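Local coordinates for protein multicopper oxidase (Arthrobacter sp. FB24, PDB 3GDC) that probably oxidises phenolic and related substrates with its copper centres, passing the electrons to dioxygen and forming water, as a trimeric two-domain laccase-like enzyme, at residues F54-Y59 and H141-Y147; F80-H86 and I111-S116; D101-G105 and C133-P137; A15-D19 and G61-G65; G127-C133 and L146-V152. All coordinates share one frame. Residues are numbered along the deposited sequence.

Contact 1: residues F54-Y59 and H141-Y147. With CU (copper (II) ion), chain D.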
# COMPACT_ATOMS: atom_id res chain seq x y z
N PHE A 54 20.22 -22.04 6.00
CA PHE A 54 18.84 -21.83 6.39
C PHE A 54 18.16 -23.20 6.47
O PHE A 54 18.16 -23.94 5.49
CB PHE A 54 18.14 -20.93 5.37
CG PHE A 54 16.72 -20.57 5.73
CD1 PHE A 54 16.47 -19.60 6.70
CD2 PHE A 54 15.65 -21.20 5.10
CE1 PHE A 54 15.15 -19.26 7.05
CE2 PHE A 54 14.33 -20.86 5.44
CZ PHE A 54 14.08 -19.90 6.41
N LYS A 55 17.62 -23.54 7.64
CA LYS A 55 16.87 -24.79 7.83
C LYS A 55 15.45 -24.56 7.34
O LYS A 55 14.61 -23.98 8.05
CB LYS A 55 16.88 -25.23 9.30
CG LYS A 55 18.29 -25.34 9.92
CD LYS A 55 18.29 -26.21 11.18
CE LYS A 55 18.06 -27.69 10.85
NZ LYS A 55 19.19 -28.30 10.08
N GLY A 56 15.20 -24.95 6.10
CA GLY A 56 13.93 -24.69 5.44
C GLY A 56 12.92 -25.82 5.57
O GLY A 56 13.26 -26.97 5.82
N TRP A 57 11.65 -25.43 5.44
CA TRP A 57 10.55 -26.34 5.21
C TRP A 57 10.10 -26.02 3.79
O TRP A 57 9.68 -24.88 3.52
CB TRP A 57 9.41 -26.06 6.18
CG TRP A 57 9.70 -26.37 7.62
CD1 TRP A 57 10.68 -27.19 8.11
CD2 TRP A 57 8.97 -25.89 8.75
NE1 TRP A 57 10.61 -27.23 9.49
CE2 TRP A 57 9.57 -26.45 9.91
CE3 TRP A 57 7.87 -25.03 8.91
CZ2 TRP A 57 9.11 -26.17 11.20
CZ3 TRP A 57 7.41 -24.77 10.19
CH2 TRP A 57 8.03 -25.33 11.32
N SER A 58 10.20 -26.98 2.89
CA SER A 58 10.00 -26.70 1.48
C SER A 58 9.08 -27.70 0.81
O SER A 58 9.06 -28.88 1.17
CB SER A 58 11.34 -26.70 0.74
OG SER A 58 11.92 -27.98 0.75
N TYR A 59 8.33 -27.22 -0.17
CA TYR A 59 7.59 -28.10 -1.06
C TYR A 59 8.50 -28.55 -2.20
O TYR A 59 9.02 -27.71 -2.96
CB TYR A 59 6.39 -27.36 -1.65
CG TYR A 59 5.33 -26.91 -0.67
CD1 TYR A 59 4.59 -27.84 0.08
CD2 TYR A 59 5.00 -25.56 -0.55
CE1 TYR A 59 3.60 -27.42 0.96
CE2 TYR A 59 3.98 -25.13 0.32
CZ TYR A 59 3.29 -26.08 1.07
OH TYR A 59 2.29 -25.66 1.93
N HIS A 141 5.61 -21.22 9.65
CA HIS A 141 5.14 -22.17 8.64
C HIS A 141 5.15 -21.59 7.23
O HIS A 141 5.41 -22.32 6.27
CB HIS A 141 3.79 -22.79 9.03
CG HIS A 141 3.92 -23.87 10.05
ND1 HIS A 141 4.09 -25.20 9.71
CD2 HIS A 141 3.95 -23.82 11.40
CE1 HIS A 141 4.19 -25.92 10.80
NE2 HIS A 141 4.12 -25.11 11.85
N ILE A 142 4.93 -20.29 7.10
CA ILE A 142 5.11 -19.62 5.80
C ILE A 142 6.59 -19.23 5.62
O ILE A 142 7.20 -19.54 4.59
CB ILE A 142 4.18 -18.39 5.64
CG1 ILE A 142 2.70 -18.80 5.72
CG2 ILE A 142 4.43 -17.68 4.29
CD1 ILE A 142 1.73 -17.62 5.79
N ALA A 143 7.15 -18.59 6.64
CA ALA A 143 8.51 -18.03 6.54
C ALA A 143 9.62 -19.06 6.33
O ALA A 143 10.66 -18.76 5.72
CB ALA A 143 8.82 -17.16 7.76
N LYS A 144 9.42 -20.28 6.83
CA LYS A 144 10.41 -21.34 6.65
C LYS A 144 10.49 -21.88 5.22
O LYS A 144 11.42 -22.62 4.89
CB LYS A 144 10.23 -22.48 7.67
CG LYS A 144 10.46 -22.05 9.12
CD LYS A 144 11.85 -22.37 9.60
CE LYS A 144 11.99 -23.84 9.97
NZ LYS A 144 13.37 -24.14 10.45
N GLY A 145 9.55 -21.50 4.36
CA GLY A 145 9.70 -21.75 2.94
C GLY A 145 8.51 -22.36 2.23
O GLY A 145 8.55 -22.56 1.02
N LEU A 146 7.44 -22.64 2.98
CA LEU A 146 6.27 -23.34 2.43
C LEU A 146 5.32 -22.41 1.67
O LEU A 146 4.27 -22.01 2.18
CB LEU A 146 5.54 -24.15 3.51
CG LEU A 146 6.34 -25.30 4.12
CD1 LEU A 146 5.60 -25.86 5.32
CD2 LEU A 146 6.65 -26.41 3.11
N TYR A 147 5.69 -22.08 0.44
CA TYR A 147 4.85 -21.27 -0.45
C TYR A 147 5.27 -21.45 -1.89
O TYR A 147 6.40 -21.86 -2.18
CB TYR A 147 4.95 -19.78 -0.08
CG TYR A 147 6.38 -19.34 0.21
CD1 TYR A 147 7.30 -19.16 -0.82
CD2 TYR A 147 6.80 -19.13 1.53
CE1 TYR A 147 8.63 -18.75 -0.55
CE2 TYR A 147 8.12 -18.73 1.80
CZ TYR A 147 9.02 -18.55 0.74
OH TYR A 147 10.33 -18.17 0.99
CU CU D . 3.52 -26.01 7.79
O HOH W 1 8.51 -24.44 -0.90

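Contact 2: residues F80-H86 and I111-S116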
# COMPACT_ATOMS: atom_id res chain seq x y z
N PHE A 80 -0.72 -34.20 -2.00
CA PHE A 80 0.19 -33.71 -0.98
C PHE A 80 0.63 -34.83 -0.05
O PHE A 80 -0.21 -35.59 0.44
CB PHE A 80 -0.49 -32.60 -0.17
CG PHE A 80 0.37 -32.02 0.92
CD1 PHE A 80 1.65 -31.54 0.64
CD2 PHE A 80 -0.11 -31.91 2.22
CE1 PHE A 80 2.45 -30.98 1.65
CE2 PHE A 80 0.67 -31.35 3.24
CZ PHE A 80 1.95 -30.89 2.95
N THR A 81 1.94 -34.96 0.15
CA THR A 81 2.48 -35.85 1.18
C THR A 81 3.37 -35.03 2.12
O THR A 81 4.18 -34.22 1.66
CB THR A 81 3.29 -37.02 0.58
OG1 THR A 81 2.44 -37.82 -0.24
CG2 THR A 81 3.89 -37.92 1.68
N ASN A 82 3.19 -35.23 3.42
CA ASN A 82 4.02 -34.55 4.40
C ASN A 82 5.16 -35.46 4.81
O ASN A 82 4.96 -36.43 5.55
CB ASN A 82 3.20 -34.12 5.63
CG ASN A 82 4.02 -33.32 6.63
OD1 ASN A 82 5.21 -33.06 6.39
ND2 ASN A 82 3.41 -32.92 7.74
N ALA A 83 6.36 -35.17 4.30
CA ALA A 83 7.56 -35.91 4.69
C ALA A 83 8.42 -35.13 5.69
O ALA A 83 9.56 -35.51 5.96
CB ALA A 83 8.37 -36.29 3.44
N GLY A 84 7.86 -34.06 6.24
CA GLY A 84 8.53 -33.26 7.28
C GLY A 84 8.32 -33.77 8.69
O GLY A 84 7.59 -34.74 8.91
N ALA A 85 8.96 -33.12 9.66
CA ALA A 85 8.87 -33.51 11.07
C ALA A 85 7.67 -32.88 11.78
O ALA A 85 7.35 -33.26 12.91
CB ALA A 85 10.16 -33.13 11.80
N HIS A 86 7.03 -31.92 11.12
CA HIS A 86 5.94 -31.15 11.72
C HIS A 86 4.68 -31.29 10.86
O HIS A 86 4.78 -31.56 9.66
CB HIS A 86 6.33 -29.67 11.82
CG HIS A 86 7.63 -29.43 12.52
ND1 HIS A 86 8.85 -29.54 11.89
CD2 HIS A 86 7.90 -29.10 13.81
CE1 HIS A 86 9.82 -29.28 12.75
NE2 HIS A 86 9.27 -29.01 13.92
N ILE A 111 -2.19 -31.95 8.13
CA ILE A 111 -1.67 -33.20 7.59
C ILE A 111 -0.45 -33.59 8.41
O ILE A 111 0.56 -32.88 8.41
CB ILE A 111 -1.32 -33.11 6.07
CG1 ILE A 111 -2.49 -32.52 5.24
CG2 ILE A 111 -0.83 -34.47 5.53
CD1 ILE A 111 -3.89 -33.15 5.49
N ALA A 112 -0.55 -34.71 9.13
CA ALA A 112 0.52 -35.16 10.00
C ALA A 112 1.75 -35.68 9.23
O ALA A 112 1.63 -36.08 8.07
CB ALA A 112 0.00 -36.25 10.96
N PRO A 113 2.93 -35.65 9.87
CA PRO A 113 4.12 -36.25 9.27
C PRO A 113 3.86 -37.69 8.82
O PRO A 113 3.32 -38.49 9.60
CB PRO A 113 5.13 -36.23 10.42
CG PRO A 113 4.73 -35.08 11.22
CD PRO A 113 3.23 -35.07 11.20
N GLY A 114 4.20 -38.00 7.57
CA GLY A 114 3.98 -39.32 7.00
C GLY A 114 2.64 -39.50 6.30
O GLY A 114 2.41 -40.50 5.64
N GLN A 115 1.75 -38.52 6.45
CA GLN A 115 0.40 -38.65 5.93
C GLN A 115 0.21 -37.86 4.63
O GLN A 115 1.04 -37.00 4.30
CB GLN A 115 -0.63 -38.30 7.02
CG GLN A 115 -0.32 -39.05 8.34
CD GLN A 115 -1.51 -39.28 9.27
OE1 GLN A 115 -2.53 -38.59 9.20
NE2 GLN A 115 -1.37 -40.25 10.17
N SER A 116 -0.84 -38.21 3.89
CA SER A 116 -1.09 -37.66 2.56
C SER A 116 -2.55 -37.19 2.41
O SER A 116 -3.45 -37.72 3.08
CB SER A 116 -0.78 -38.69 1.47
OG SER A 116 0.60 -39.02 1.44

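Contact 3: residues D101-G105 and C133-P137. With CU (copper (II) ion), chain D; CU (copper (II) ion), chain O.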
# COMPACT_ATOMS: atom_id res chain seq x y z
N ASP A 101 -9.54 -26.34 1.87
CA ASP A 101 -8.94 -25.03 2.12
C ASP A 101 -7.59 -25.12 2.85
O ASP A 101 -6.88 -24.12 2.96
CB ASP A 101 -9.96 -24.20 2.92
CG ASP A 101 -9.50 -22.80 3.21
OD1 ASP A 101 -9.22 -22.04 2.26
OD2 ASP A 101 -9.45 -22.45 4.41
N GLY A 102 -7.25 -26.30 3.34
CA GLY A 102 -5.98 -26.50 4.06
C GLY A 102 -5.90 -25.79 5.40
O GLY A 102 -4.82 -25.37 5.83
N THR A 103 -7.03 -25.63 6.07
CA THR A 103 -7.05 -24.96 7.37
C THR A 103 -7.22 -25.99 8.49
O THR A 103 -8.17 -26.77 8.47
CB THR A 103 -8.17 -23.89 7.42
OG1 THR A 103 -7.85 -22.85 6.49
CG2 THR A 103 -8.32 -23.31 8.81
N PRO A 104 -6.29 -26.01 9.47
CA PRO A 104 -6.47 -26.93 10.60
C PRO A 104 -7.84 -26.74 11.27
O PRO A 104 -8.29 -25.61 11.46
CB PRO A 104 -5.34 -26.54 11.55
CG PRO A 104 -4.28 -26.02 10.62
CD PRO A 104 -5.04 -25.25 9.59
N GLY A 105 -8.50 -27.85 11.59
CA GLY A 105 -9.82 -27.81 12.23
C GLY A 105 -10.98 -27.85 11.26
O GLY A 105 -12.13 -28.05 11.66
N CYS A 133 1.55 -22.95 3.37
CA CYS A 133 1.09 -23.73 4.50
C CYS A 133 0.23 -22.87 5.43
O CYS A 133 0.46 -21.67 5.57
CB CYS A 133 2.28 -24.32 5.27
SG CYS A 133 1.77 -25.29 6.70
N HIS A 134 -0.77 -23.49 6.06
CA HIS A 134 -1.63 -22.74 6.98
C HIS A 134 -1.66 -23.33 8.40
O HIS A 134 -2.59 -23.08 9.18
CB HIS A 134 -3.03 -22.58 6.39
CG HIS A 134 -3.72 -21.32 6.83
ND1 HIS A 134 -4.12 -21.12 8.13
CD2 HIS A 134 -4.09 -20.21 6.15
CE1 HIS A 134 -4.70 -19.94 8.23
NE2 HIS A 134 -4.69 -19.36 7.04
N GLN A 135 -0.65 -24.13 8.73
CA GLN A 135 -0.47 -24.65 10.08
C GLN A 135 -0.04 -23.54 11.05
O GLN A 135 0.75 -22.65 10.70
CB GLN A 135 0.56 -25.79 10.07
CG GLN A 135 0.80 -26.50 11.42
CD GLN A 135 -0.36 -27.41 11.83
OE1 GLN A 135 -0.53 -27.71 13.02
NE2 GLN A 135 -1.13 -27.85 10.86
N SER A 136 -0.57 -23.58 12.27
CA SER A 136 -0.15 -22.67 13.33
C SER A 136 1.05 -23.25 14.08
O SER A 136 1.13 -24.46 14.27
CB SER A 136 -1.29 -22.39 14.31
OG SER A 136 -2.42 -21.85 13.63
N PRO A 137 2.00 -22.39 14.52
CA PRO A 137 2.07 -20.93 14.38
C PRO A 137 2.31 -20.49 12.94
O PRO A 137 3.25 -20.99 12.30
CB PRO A 137 3.27 -20.55 15.25
CG PRO A 137 4.10 -21.75 15.29
CD PRO A 137 3.16 -22.91 15.27
CU CU D . 3.52 -26.01 7.79
CU CU O . -5.60 -17.78 6.44

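Contact 4: residues A15-D19 and G61-G65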
# COMPACT_ATOMS: atom_id res chain seq x y z
N ALA A 15 16.31 -20.97 -12.95
CA ALA A 15 15.44 -22.05 -13.40
C ALA A 15 14.00 -21.79 -12.94
O ALA A 15 13.04 -21.91 -13.72
CB ALA A 15 15.94 -23.38 -12.88
N ILE A 16 13.86 -21.42 -11.67
CA ILE A 16 12.55 -21.12 -11.07
C ILE A 16 11.81 -20.02 -11.84
O ILE A 16 10.59 -20.09 -12.05
CB ILE A 16 12.71 -20.75 -9.57
CG1 ILE A 16 13.13 -22.00 -8.79
CG2 ILE A 16 11.41 -20.13 -9.00
CD1 ILE A 16 13.32 -21.78 -7.29
N LEU A 17 12.58 -19.02 -12.28
CA LEU A 17 12.05 -17.88 -13.00
C LEU A 17 11.14 -18.27 -14.17
O LEU A 17 10.14 -17.60 -14.43
CB LEU A 17 13.22 -17.02 -13.49
CG LEU A 17 12.99 -15.67 -14.14
CD1 LEU A 17 12.47 -14.67 -13.10
CD2 LEU A 17 14.34 -15.22 -14.70
N ARG A 18 11.47 -19.36 -14.86
CA ARG A 18 10.72 -19.75 -16.05
C ARG A 18 10.12 -21.16 -16.01
O ARG A 18 9.60 -21.65 -17.01
CB ARG A 18 11.59 -19.56 -17.29
CG ARG A 18 11.93 -18.11 -17.59
CD ARG A 18 12.74 -18.01 -18.87
NE ARG A 18 13.06 -16.62 -19.22
CZ ARG A 18 14.18 -15.99 -18.88
NH1 ARG A 18 15.12 -16.61 -18.18
NH2 ARG A 18 14.36 -14.74 -19.27
N ASP A 19 10.14 -21.78 -14.83
CA ASP A 19 9.63 -23.15 -14.66
C ASP A 19 8.14 -23.14 -14.26
O ASP A 19 7.80 -23.11 -13.09
CB ASP A 19 10.48 -23.89 -13.62
CG ASP A 19 10.09 -25.36 -13.46
OD1 ASP A 19 9.16 -25.83 -14.14
OD2 ASP A 19 10.75 -26.05 -12.64
N GLY A 61 11.49 -29.64 -2.14
CA GLY A 61 12.91 -29.33 -1.94
C GLY A 61 13.41 -28.06 -2.60
O GLY A 61 14.60 -27.93 -2.88
N ARG A 62 12.49 -27.12 -2.84
CA ARG A 62 12.86 -25.82 -3.40
C ARG A 62 12.05 -24.72 -2.72
O ARG A 62 10.90 -24.95 -2.31
CB ARG A 62 12.62 -25.78 -4.91
CG ARG A 62 11.21 -26.17 -5.32
CD ARG A 62 10.59 -25.06 -6.18
NE ARG A 62 10.79 -25.33 -7.57
CZ ARG A 62 10.34 -24.60 -8.59
NH1 ARG A 62 9.64 -23.47 -8.42
NH2 ARG A 62 10.63 -25.02 -9.79
N ILE A 63 12.66 -23.55 -2.60
CA ILE A 63 12.01 -22.34 -2.10
C ILE A 63 12.25 -21.24 -3.13
O ILE A 63 13.40 -20.93 -3.41
CB ILE A 63 12.61 -21.88 -0.74
CG1 ILE A 63 12.47 -22.97 0.33
CG2 ILE A 63 11.93 -20.61 -0.28
CD1 ILE A 63 13.17 -22.64 1.64
N PRO A 64 11.18 -20.67 -3.73
CA PRO A 64 9.76 -21.02 -3.56
C PRO A 64 9.48 -22.43 -4.07
O PRO A 64 10.29 -22.98 -4.84
CB PRO A 64 9.03 -20.00 -4.45
CG PRO A 64 10.08 -19.61 -5.50
CD PRO A 64 11.35 -19.57 -4.70
N GLY A 65 8.33 -22.97 -3.68
CA GLY A 65 7.84 -24.26 -4.17
C GLY A 65 7.50 -24.22 -5.65
O GLY A 65 7.68 -23.19 -6.31
O HOH W 2 8.87 -21.86 -10.99

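Contact 5: residues G127-C133 and L146-V152. With CU (copper (II) ion), chain E; CU (copper (II) ion), chain D.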
# COMPACT_ATOMS: atom_id res chain seq x y z
N GLY A 127 -6.18 -15.81 -13.11
CA GLY A 127 -5.33 -14.81 -12.48
C GLY A 127 -4.04 -15.38 -11.97
O GLY A 127 -3.68 -16.53 -12.26
N THR A 128 -3.33 -14.56 -11.21
CA THR A 128 -2.05 -14.94 -10.64
C THR A 128 -2.27 -15.12 -9.15
O THR A 128 -2.66 -14.17 -8.45
CB THR A 128 -1.01 -13.83 -10.93
OG1 THR A 128 -0.83 -13.74 -12.35
CG2 THR A 128 0.31 -14.10 -10.24
N HIS A 129 -2.06 -16.35 -8.68
CA HIS A 129 -2.36 -16.71 -7.31
C HIS A 129 -1.14 -17.36 -6.65
O HIS A 129 -0.02 -17.28 -7.18
CB HIS A 129 -3.60 -17.64 -7.26
CG HIS A 129 -4.75 -17.16 -8.09
ND1 HIS A 129 -5.41 -15.97 -7.83
CD2 HIS A 129 -5.38 -17.71 -9.16
CE1 HIS A 129 -6.38 -15.81 -8.71
NE2 HIS A 129 -6.38 -16.86 -9.53
N LEU A 130 -1.36 -17.97 -5.50
CA LEU A 130 -0.30 -18.56 -4.70
C LEU A 130 -0.89 -19.60 -3.77
O LEU A 130 -2.12 -19.72 -3.64
CB LEU A 130 0.46 -17.47 -3.90
CG LEU A 130 -0.27 -16.70 -2.78
CD1 LEU A 130 0.75 -16.25 -1.68
CD2 LEU A 130 -1.04 -15.52 -3.29
N TYR A 131 -0.01 -20.36 -3.13
CA TYR A 131 -0.39 -21.32 -2.11
C TYR A 131 0.67 -21.28 -1.02
O TYR A 131 1.83 -20.89 -1.27
CB TYR A 131 -0.55 -22.74 -2.71
CG TYR A 131 0.72 -23.33 -3.28
CD1 TYR A 131 1.59 -24.07 -2.48
CD2 TYR A 131 1.07 -23.11 -4.62
CE1 TYR A 131 2.78 -24.60 -3.00
CE2 TYR A 131 2.27 -23.63 -5.15
CZ TYR A 131 3.11 -24.38 -4.33
OH TYR A 131 4.28 -24.89 -4.82
N HIS A 132 0.29 -21.65 0.20
CA HIS A 132 1.24 -21.73 1.30
C HIS A 132 0.69 -22.56 2.44
O HIS A 132 -0.50 -22.87 2.46
CB HIS A 132 1.64 -20.32 1.80
CG HIS A 132 0.49 -19.48 2.26
ND1 HIS A 132 -0.09 -19.63 3.50
CD2 HIS A 132 -0.19 -18.49 1.64
CE1 HIS A 132 -1.08 -18.76 3.62
NE2 HIS A 132 -1.16 -18.06 2.51
N CYS A 133 1.55 -22.95 3.37
CA CYS A 133 1.09 -23.73 4.50
C CYS A 133 0.23 -22.87 5.43
O CYS A 133 0.46 -21.67 5.57
CB CYS A 133 2.28 -24.32 5.27
SG CYS A 133 1.77 -25.29 6.70
N LEU A 146 7.44 -22.64 2.98
CA LEU A 146 6.27 -23.34 2.43
C LEU A 146 5.32 -22.41 1.67
O LEU A 146 4.27 -22.01 2.18
CB LEU A 146 5.54 -24.15 3.51
CG LEU A 146 6.34 -25.30 4.12
CD1 LEU A 146 5.60 -25.86 5.32
CD2 LEU A 146 6.65 -26.41 3.11
N TYR A 147 5.69 -22.08 0.44
CA TYR A 147 4.85 -21.27 -0.45
C TYR A 147 5.27 -21.45 -1.89
O TYR A 147 6.40 -21.86 -2.18
CB TYR A 147 4.95 -19.78 -0.08
CG TYR A 147 6.38 -19.34 0.21
CD1 TYR A 147 7.30 -19.16 -0.82
CD2 TYR A 147 6.80 -19.13 1.53
CE1 TYR A 147 8.63 -18.75 -0.55
CE2 TYR A 147 8.12 -18.73 1.80
CZ TYR A 147 9.02 -18.55 0.74
OH TYR A 147 10.33 -18.17 0.99
N GLY A 148 4.36 -21.16 -2.81
CA GLY A 148 4.69 -21.17 -4.24
C GLY A 148 3.61 -20.45 -5.00
O GLY A 148 2.58 -20.07 -4.43
N GLY A 149 3.86 -20.26 -6.29
CA GLY A 149 2.94 -19.58 -7.17
C GLY A 149 1.92 -20.55 -7.75
O GLY A 149 2.19 -21.75 -7.90
N PHE A 150 0.77 -20.00 -8.12
CA PHE A 150 -0.33 -20.79 -8.72
C PHE A 150 -0.95 -19.90 -9.78
O PHE A 150 -1.64 -18.92 -9.46
CB PHE A 150 -1.32 -21.18 -7.61
CG PHE A 150 -2.63 -21.74 -8.11
CD1 PHE A 150 -2.68 -22.60 -9.20
CD2 PHE A 150 -3.82 -21.41 -7.44
CE1 PHE A 150 -3.91 -23.13 -9.64
CE2 PHE A 150 -5.04 -21.93 -7.86
CZ PHE A 150 -5.09 -22.79 -8.97
N ILE A 151 -0.67 -20.21 -11.05
CA ILE A 151 -1.03 -19.36 -12.19
C ILE A 151 -2.17 -20.01 -12.97
O ILE A 151 -2.05 -21.15 -13.37
CB ILE A 151 0.17 -19.19 -13.16
CG1 ILE A 151 1.44 -18.76 -12.39
CG2 ILE A 151 -0.17 -18.30 -14.36
CD1 ILE A 151 1.31 -17.48 -11.59
N VAL A 152 -3.27 -19.28 -13.15
CA VAL A 152 -4.42 -19.76 -13.92
C VAL A 152 -4.63 -18.85 -15.13
O VAL A 152 -5.04 -17.69 -14.99
CB VAL A 152 -5.70 -19.81 -13.06
CG1 VAL A 152 -6.91 -20.30 -13.89
CG2 VAL A 152 -5.52 -20.70 -11.84
CU CU E . -2.32 -16.41 2.00
CU CU D . 3.52 -26.01 7.79
O HOH W 3 -2.60 -15.30 -14.81

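Contact 1: residues F54-Y59 and H141-Y147
Lys144 supplies both direct hydrogen bonds. Its NZ donates to Lys55 O at 2.7 Å, and its backbone O accepts from Trp57 N at 2.9 Å. The same ammonium makes a cation-pi contact with Trp57, NZ lying 4.6 Å from the centroid of the five-membered ring. CE packs over that face as well. A water bridges the far end, donating to Gly145 O (2.7 Å) and accepting from Tyr59 N (2.9 Å). Gly145 has positive phi as the chain leaves the helix, and a CB there would clash with Trp57 O. Leu146, centring an inverse gamma turn, makes a CH-pi contact with the Tyr59 ring, CD2 3.7 Å from its centroid. Trp57 CZ3 lies over one face of the His141 ring, 3.4 Å from ND1, and the two planes meet obliquely at 45°. His141 ND1 binds copper at 2.2 Å, with Cys133 and His88 completing the protein ligands. This Cys-His-His set is that of a type 1 copper site in a cupredoxin domain, here walled by strand 52-59.

Contact 2: residues F80-H86 and I111-S116
One asparagine side chain ties together three parts of this contact. Asn82 ND2 donates to Ile111 O at 2.9 Å and to His86 O at 2.7 Å. Its OD1 accepts from Gly84 N at 2.8 Å, which makes an Asx turn and bends the chain back toward residues 111-113. The Asn82 backbone is paired too. Its N donates to Gln115 O (2.9 Å), and its O accepts from Gly114 N (2.7 Å). Gly114 sits in the type II turn from Ala112 to Gln115, closed by Gln115 N to Ala112 O at 2.9 Å. The Gly114 backbone angles (90°/-9°) call for glycine. One residue before Asn82, Thr81 forms an antiparallel non-hydrogen-bonded pair with Ser116. Their side chains share a face of the sheet, and Thr81 OG1 and Ser116 OG are hydrogen-bonded at 2.8 Å. Pro113 packs against the backbone of the other loop, with CB 3.2 Å from Gly84 O. On the buried side, Phe80 CE2 meets Ile111 CB at 3.9 Å. The contact thus lies at the end of the antiparallel pair 75-82 and 116-122. Strand 33-49 flanks strand 75-82 through backbone bonds of Thr81 to Ile39 and Ala41, and Tyr119 packs on both Phe80 and Ile111.

Contact 3: residues D101-G105 and C133-P137
His134 and Pro104 account for most of this small interface, which has no direct hydrogen bond. His134 has chi1 at -150°, and its CB faces the other loop. Gly102 O comes to 3.4 Å from His134 CB, and Thr103 OG1 lies over one face of the imidazole. Thr103, in the m rotamer, turns its hydroxyl back to Asp101, OG1 donating to OD2 at 2.7 Å. Pro104 points toward the other segment, with CD 3.3 Å from His134 O. Gln135 starts away, but its t, p side chain curls back, bringing NE2 to 3.7 Å from Pro104 CG; that amide is hydrogen-bonded to Ser110. Cys133, also t, faces away. Its SG binds one copper at 2.2 Å and accepts from Gln135 N at 3.4 Å. His134 NE2 binds another copper at 1.9 Å, together with His224 and His269 of a second subunit. Adjacent Cys133 and His134 thus bind different coppers, matching the His-Cys-His motif (with His132) that joins the type 1 copper to the trinuclear cluster in multicopper oxidases.

Contact 4: residues A15-D19 and G61-G65
Ala15 lies on helix 13-18, where its O accepts from Arg18 N at 3.2 Å. Ile16 follows as the main apolar residue of this contact, its CB pointing toward the loop 61-65. Its CG2 meets Pro64 CG at 3.8 Å, and CD1 reaches to 4.0 Å from Ile63 O. Its CG1 lies over one face of the Arg62 guanidinium, 3.8 Å from NH1. The aliphatic chain therefore packs on the flat of the charged group. Pro64 follows a cis peptide bond. Leu17 and Arg18 face the other way. Leu17 packs on Met165 and Met167 of strand 163-172, and Arg18 makes a salt bridge with Asp163. The short N-terminal helix is thus wedged between the two cupredoxin-like domains of the chain: one side meets the first domain through the loop joining strands 52-59 and 67-71, the other a strand of the second. Asp19 N donates to Ile16 O at 3.3 Å. The Asp19 side chain points toward Arg62 and forms a salt bridge, OD2 to NH2 at 3.0 Å, at the edge of the guanidinium. A water donates to Ile16 O and Asp19 O, both at 2.7 Å, and accepts from Arg62 NH1 at 3.1 Å. The same NH1 donates to Gly65 O at 2.9 Å.

Contact 5: residues G127-C133 and L146-V152
Tyr131, Phe150 and His129 bury the largest areas in this antiparallel strand pair, and their side chains share one face of the sheet. Tyr131 lies across its partner Gly148. Gly148 CA sits over the ring, 3.9 Å from its centroid, where a CB would clash with the hydroxyl. That hydroxyl is hydrogen-bonded to Pro66 O. The backbones of this pair join through Tyr131 N to Gly148 O (2.9 Å) and Gly148 N to Tyr131 O (3.0 Å). His129 and Phe150 form the next hydrogen-bonded pair, with His129 N to Phe150 O at 2.7 Å and Phe150 N to His129 O at 3.0 Å. His129 CB meets Phe150 CD2 at 3.8 Å, and the rings are oblique at 48°. Gly127 pairs with Val152 at one end. At the other, Cys133 N donates to Leu146 O at 3.1 Å, just past the strand. His132 has its CB on the opposite face, with Thr128 and Leu130, and its NE2 binds copper at 2.1 Å, alongside His93 of this chain and His271 of a second subunit. Cys133 SG binds a different copper at 2.2 Å. Such a ligand-bearing strand in a Greek-key beta sandwich is characteristic of the cupredoxin domain of multicopper oxidases.

From the N terminus, contact 4 closes first, bringing helix 13-18 onto the loop 61-65. Contact 1 opens at strand 52-59 and closes at 141-147, crossing contact 4. Within its span, contact 2 ties the end of strand 75-82 to the loop before strand 116-122, and contact 3 ties that loop to the one after strand 127-132. They cross each other. Contact 5 pairs strand 127-132 with strand 147-153 around helix 138-143. It crosses contacts 1 and 3, sharing Leu146 and Tyr147 with the former and Cys133 with the latter. Contacts 1, 3 and 5 meet at one copper. The backbone hydrogen bond from Gly65 N to Tyr147 O (2.7 Å) joins contact 4 to contacts 1 and 5.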